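Local coordinates for protein plexin-A4 (Homo sapiens, PDB 4E74) that probably receives semaphorin signals as a plexin receptor and, through the ubiquitin-like cytoplasmic domain described here, binds Rho-family GTPases, at residues 29-33 / 45-50; 79-85 / 95-101. All blocks are in the same frame, centred on the assembly; numbering follows the deposited sequence.

How the contacts relate
Small ubiquitin-like folds illustrate how two contacts in series along the chain can join helices and loops to a sheet. After strand 13-18, the chain turns back as edge strand 29-34 and then enters helix 39-50; contact 1 closes this strand-to-helix connection by laying the C-terminal part of the helix against the strand. Strands 65-70 and 76-79 follow, the latter at the other edge of the sheet, and contact 2 closes the loop from there to the short helix 98-101. The centres of contact 1 and contact 2 are about 19 Å apart, on opposite sides of the chain's centre, and the two neither nest nor cross. They meet where I33 CG1 packs on L98 CD1 at 3.5 Å.

Contact 1: 29-33 / 45-50; sequences VPVKI and KILDAI
A helix packed on the sheet through alternate strand side chains, as in the beta-grasp fold of ubiquitin, has a compact example in 29-33 with 45-50. The strand is extended and 45-50 is helical throughout; their axes approach to 8.6 Å with N-to-C directions 142° apart, so V29 lies nearest I50, V31 nearest I46 and I33 nearest K45 (CA-CA 7.2, 6.5 and 7.0 Å). V29 (t) points toward the helix, its CG1 4.4 Å from A49 CB and its CB 4.4 Å from I50 CG2. V31, also t, is the centre: CG2 meets A49 CB at 3.5 Å, where the small alanine permits close approach, and CG1 is 3.9 Å from K45 O. At I33 (p), CG2 packs on K45 CB at 3.8 Å; the extended K45 chain carries its amine to a salt bridge with D37. Behind this apolar seam, strand 29-34 pairs antiparallel with strand 13-18, while I46, L47 and I50 reach L111 of strand 108-113.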
# COMPACT_ATOMS: atom_id res chain seq x y z
N VAL A 29 -3.47 19.19 -6.38
CA VAL A 29 -2.67 18.27 -7.21
C VAL A 29 -3.55 17.70 -8.33
O VAL A 29 -4.54 17.04 -8.00
CB VAL A 29 -2.19 17.08 -6.34
CG1 VAL A 29 -1.46 16.04 -7.19
CG2 VAL A 29 -1.31 17.57 -5.19
N PRO A 30 -3.20 17.92 -9.65
CA PRO A 30 -4.03 17.32 -10.70
C PRO A 30 -3.68 15.86 -10.92
O PRO A 30 -2.53 15.54 -11.29
CB PRO A 30 -3.67 18.15 -11.95
CG PRO A 30 -2.27 18.58 -11.72
CD PRO A 30 -2.23 18.88 -10.22
N VAL A 31 -4.67 15.00 -10.77
CA VAL A 31 -4.52 13.55 -10.86
C VAL A 31 -5.34 12.98 -11.99
O VAL A 31 -6.52 13.29 -12.14
CB VAL A 31 -4.90 12.86 -9.54
CG1 VAL A 31 -4.72 11.34 -9.66
CG2 VAL A 31 -4.08 13.43 -8.37
N LYS A 32 -4.70 12.19 -12.86
CA LYS A 32 -5.40 11.43 -13.89
C LYS A 32 -6.09 10.19 -13.39
O LYS A 32 -5.48 9.34 -12.70
CB LYS A 32 -4.41 10.97 -15.01
CG LYS A 32 -3.89 12.07 -15.90
CD LYS A 32 -4.76 12.39 -17.10
CE LYS A 32 -4.24 13.63 -17.81
NZ LYS A 32 -4.95 13.99 -19.05
N ILE A 33 -7.37 10.04 -13.73
CA ILE A 33 -8.08 8.77 -13.51
C ILE A 33 -8.96 8.43 -14.71
O ILE A 33 -9.00 9.19 -15.68
CB ILE A 33 -8.85 8.69 -12.16
CG1 ILE A 33 -10.16 9.45 -12.22
CG2 ILE A 33 -8.00 9.17 -10.96
CD1 ILE A 33 -9.97 10.93 -12.50
N LYS A 45 -6.06 5.86 -6.66
CA LYS A 45 -5.17 6.69 -7.52
C LYS A 45 -4.86 8.04 -6.93
O LYS A 45 -3.75 8.57 -7.03
CB LYS A 45 -5.80 6.84 -8.92
CG LYS A 45 -5.77 5.54 -9.71
CD LYS A 45 -6.39 5.63 -11.12
CE LYS A 45 -6.41 4.24 -11.79
NZ LYS A 45 -7.07 4.29 -13.13
N ILE A 46 -5.85 8.61 -6.22
CA ILE A 46 -5.62 9.89 -5.56
C ILE A 46 -4.59 9.74 -4.40
O ILE A 46 -3.67 10.56 -4.24
CB ILE A 46 -6.95 10.54 -5.04
CG1 ILE A 46 -7.84 10.91 -6.22
CG2 ILE A 46 -6.62 11.79 -4.30
CD1 ILE A 46 -9.26 11.33 -5.79
N LEU A 47 -4.76 8.67 -3.64
CA LEU A 47 -3.85 8.38 -2.53
C LEU A 47 -2.43 8.18 -3.06
O LEU A 47 -1.46 8.67 -2.46
CB LEU A 47 -4.34 7.17 -1.74
CG LEU A 47 -5.59 7.34 -0.86
CD1 LEU A 47 -6.10 5.97 -0.45
CD2 LEU A 47 -5.29 8.24 0.33
N ASP A 48 -2.30 7.49 -4.18
CA ASP A 48 -0.98 7.28 -4.85
C ASP A 48 -0.25 8.58 -5.18
O ASP A 48 1.01 8.64 -5.19
CB ASP A 48 -1.15 6.56 -6.21
CG ASP A 48 -1.58 5.13 -6.11
OD1 ASP A 48 -1.35 4.52 -5.06
OD2 ASP A 48 -2.14 4.59 -7.15
N ALA A 49 -1.01 9.61 -5.56
CA ALA A 49 -0.52 10.92 -5.90
C ALA A 49 -0.21 11.72 -4.67
O ALA A 49 0.96 12.13 -4.45
CB ALA A 49 -1.54 11.65 -6.78
N ILE A 50 -1.21 11.93 -3.82
CA ILE A 50 -1.08 12.85 -2.67
C ILE A 50 -0.18 12.34 -1.54
O ILE A 50 0.33 13.15 -0.75
CB ILE A 50 -2.44 13.36 -2.14
CG1 ILE A 50 -3.28 12.24 -1.51
CG2 ILE A 50 -3.22 14.06 -3.26
CD1 ILE A 50 -4.58 12.71 -0.85

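Contact 2: 79-85 / 95-101; sequences LQDEDIT and LNTLAHY
This is a polar loop-to-loop contact organised around the buried N96 and the Y101 hydroxyl: irregular segment 79-85 leaves an edge strand of the ubiquitin-like sheet and folds around 95-101, a loop leading into one short, weakly bonded helical turn. D81 is helical in conformation (-61/-38) between extended Q80 (-155/170) and E82 (-139/126). The backbones come closest at D81 and N96 (CA-CA 4.6 Å), where N96 N donates to D81 O at 2.8 Å; the CA atoms of L79 and Y101 are 8.0 Å apart. N96 (m) points toward the loop; its ND2 donates to Q80 O at 3.0 Å and weakly to D83 OD1 at 3.3 Å, while its OD1 is bonded to T86. Y101 (m) extends its ring across the gap: its OH accepts from Q80 N at 3.2 Å and donates to D83 OD2 at 2.7 Å, and L79 CD2 makes a CH-pi contact 3.5 Å from the ring centroid. L79 CD1 also packs on L98 CD2 at 4.2 Å. D83 (p) forms an Asx turn, its OD1 accepting from T85 N at 2.9 Å. T97, the N-cap, accepts at OG1 from H100 N at 3.0 Å. Donors and acceptors interlock: T85 OG1 donates to D83 OD1 at 2.7 Å and accepts from H100 (t) NE2 at 2.8 Å, consistent with a defined loop conformation despite little regular secondary structure.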
# COMPACT_ATOMS: atom_id res chain seq x y z
N LEU A 79 -19.17 10.91 -2.87
CA LEU A 79 -19.31 9.90 -3.90
C LEU A 79 -18.75 8.60 -3.39
O LEU A 79 -17.76 8.60 -2.63
CB LEU A 79 -18.56 10.38 -5.17
CG LEU A 79 -18.79 11.79 -5.68
CD1 LEU A 79 -18.03 12.01 -6.99
CD2 LEU A 79 -20.31 12.04 -5.86
N GLN A 80 -19.40 7.49 -3.73
CA GLN A 80 -19.00 6.18 -3.30
C GLN A 80 -19.46 5.10 -4.25
O GLN A 80 -20.23 5.37 -5.17
CB GLN A 80 -19.49 5.89 -1.85
CG GLN A 80 -21.00 5.93 -1.72
CD GLN A 80 -21.46 5.67 -0.28
OE1 GLN A 80 -21.03 4.70 0.38
NE2 GLN A 80 -22.40 6.47 0.17
N ASP A 81 -18.97 3.90 -4.06
CA ASP A 81 -19.27 2.76 -4.96
C ASP A 81 -20.79 2.43 -5.01
O ASP A 81 -21.32 2.10 -6.06
CB ASP A 81 -18.56 1.49 -4.53
CG ASP A 81 -17.04 1.48 -4.83
OD1 ASP A 81 -16.53 2.36 -5.56
OD2 ASP A 81 -16.40 0.55 -4.31
N GLU A 82 -21.47 2.54 -3.86
CA GLU A 82 -22.91 2.25 -3.79
C GLU A 82 -23.64 3.24 -2.90
O GLU A 82 -23.26 3.45 -1.75
CB GLU A 82 -23.15 0.83 -3.28
CG GLU A 82 -24.63 0.41 -3.35
CD GLU A 82 -24.89 -0.97 -2.78
OE1 GLU A 82 -23.98 -1.83 -2.83
OE2 GLU A 82 -26.03 -1.20 -2.27
N ASP A 83 -24.69 3.85 -3.47
CA ASP A 83 -25.53 4.77 -2.72
C ASP A 83 -26.94 4.80 -3.31
O ASP A 83 -27.28 3.90 -4.08
CB ASP A 83 -24.86 6.15 -2.58
CG ASP A 83 -24.77 6.91 -3.87
OD1 ASP A 83 -25.32 6.47 -4.89
OD2 ASP A 83 -24.15 8.03 -3.82
N ILE A 84 -27.76 5.78 -2.90
CA ILE A 84 -29.15 5.87 -3.38
C ILE A 84 -29.27 6.13 -4.91
O ILE A 84 -30.34 5.87 -5.52
CB ILE A 84 -29.94 6.91 -2.53
CG1 ILE A 84 -31.48 6.73 -2.66
CG2 ILE A 84 -29.53 8.34 -2.93
CD1 ILE A 84 -31.99 5.35 -2.33
N THR A 85 -28.17 6.57 -5.54
CA THR A 85 -28.16 6.80 -7.00
C THR A 85 -27.82 5.55 -7.85
O THR A 85 -27.95 5.61 -9.06
CB THR A 85 -27.20 7.95 -7.38
OG1 THR A 85 -25.84 7.50 -7.28
CG2 THR A 85 -27.42 9.22 -6.55
N LEU A 95 -21.22 -0.94 -9.89
CA LEU A 95 -20.57 -0.01 -8.98
C LEU A 95 -20.46 1.37 -9.61
O LEU A 95 -20.21 1.52 -10.83
CB LEU A 95 -19.20 -0.54 -8.52
CG LEU A 95 -19.22 -1.87 -7.72
CD1 LEU A 95 -17.89 -2.09 -7.03
CD2 LEU A 95 -20.34 -1.88 -6.68
N ASN A 96 -20.62 2.41 -8.79
CA ASN A 96 -20.66 3.77 -9.26
C ASN A 96 -19.24 4.21 -9.74
O ASN A 96 -18.25 3.85 -9.11
CB ASN A 96 -21.10 4.72 -8.15
CG ASN A 96 -22.56 4.56 -7.71
OD1 ASN A 96 -23.41 3.87 -8.32
ND2 ASN A 96 -22.85 5.19 -6.58
N THR A 97 -19.19 5.03 -10.79
CA THR A 97 -17.98 5.56 -11.39
C THR A 97 -18.12 7.09 -11.49
O THR A 97 -19.21 7.66 -11.21
CB THR A 97 -17.81 5.03 -12.84
OG1 THR A 97 -18.92 5.53 -13.62
CG2 THR A 97 -17.76 3.50 -12.86
N LEU A 98 -17.08 7.81 -11.90
CA LEU A 98 -17.20 9.24 -12.09
C LEU A 98 -18.19 9.55 -13.23
O LEU A 98 -18.87 10.58 -13.21
CB LEU A 98 -15.86 9.92 -12.34
CG LEU A 98 -14.89 9.95 -11.13
CD1 LEU A 98 -13.50 10.33 -11.57
CD2 LEU A 98 -15.38 10.87 -10.03
N ALA A 99 -18.22 8.68 -14.26
CA ALA A 99 -19.17 8.87 -15.38
C ALA A 99 -20.59 8.75 -14.88
O ALA A 99 -21.47 9.51 -15.32
CB ALA A 99 -18.89 7.86 -16.51
N HIS A 100 -20.84 7.81 -13.97
CA HIS A 100 -22.16 7.68 -13.31
C HIS A 100 -22.63 8.97 -12.69
O HIS A 100 -23.83 9.37 -12.83
CB HIS A 100 -22.08 6.58 -12.28
CG HIS A 100 -23.29 6.48 -11.39
ND1 HIS A 100 -24.43 5.81 -11.78
CD2 HIS A 100 -23.52 6.97 -10.11
CE1 HIS A 100 -25.34 5.89 -10.76
NE2 HIS A 100 -24.79 6.59 -9.75
N TYR A 101 -21.73 9.65 -12.01
CA TYR A 101 -22.05 10.91 -11.34
C TYR A 101 -21.93 12.17 -12.21
O TYR A 101 -22.24 13.27 -11.78
CB TYR A 101 -21.17 11.09 -10.09
CG TYR A 101 -21.46 10.18 -8.90
CD1 TYR A 101 -22.59 10.37 -8.08
CD2 TYR A 101 -20.54 9.22 -8.49
CE1 TYR A 101 -22.79 9.58 -6.97
CE2 TYR A 101 -20.72 8.42 -7.38
CZ TYR A 101 -21.85 8.63 -6.58
OH TYR A 101 -22.05 7.91 -5.44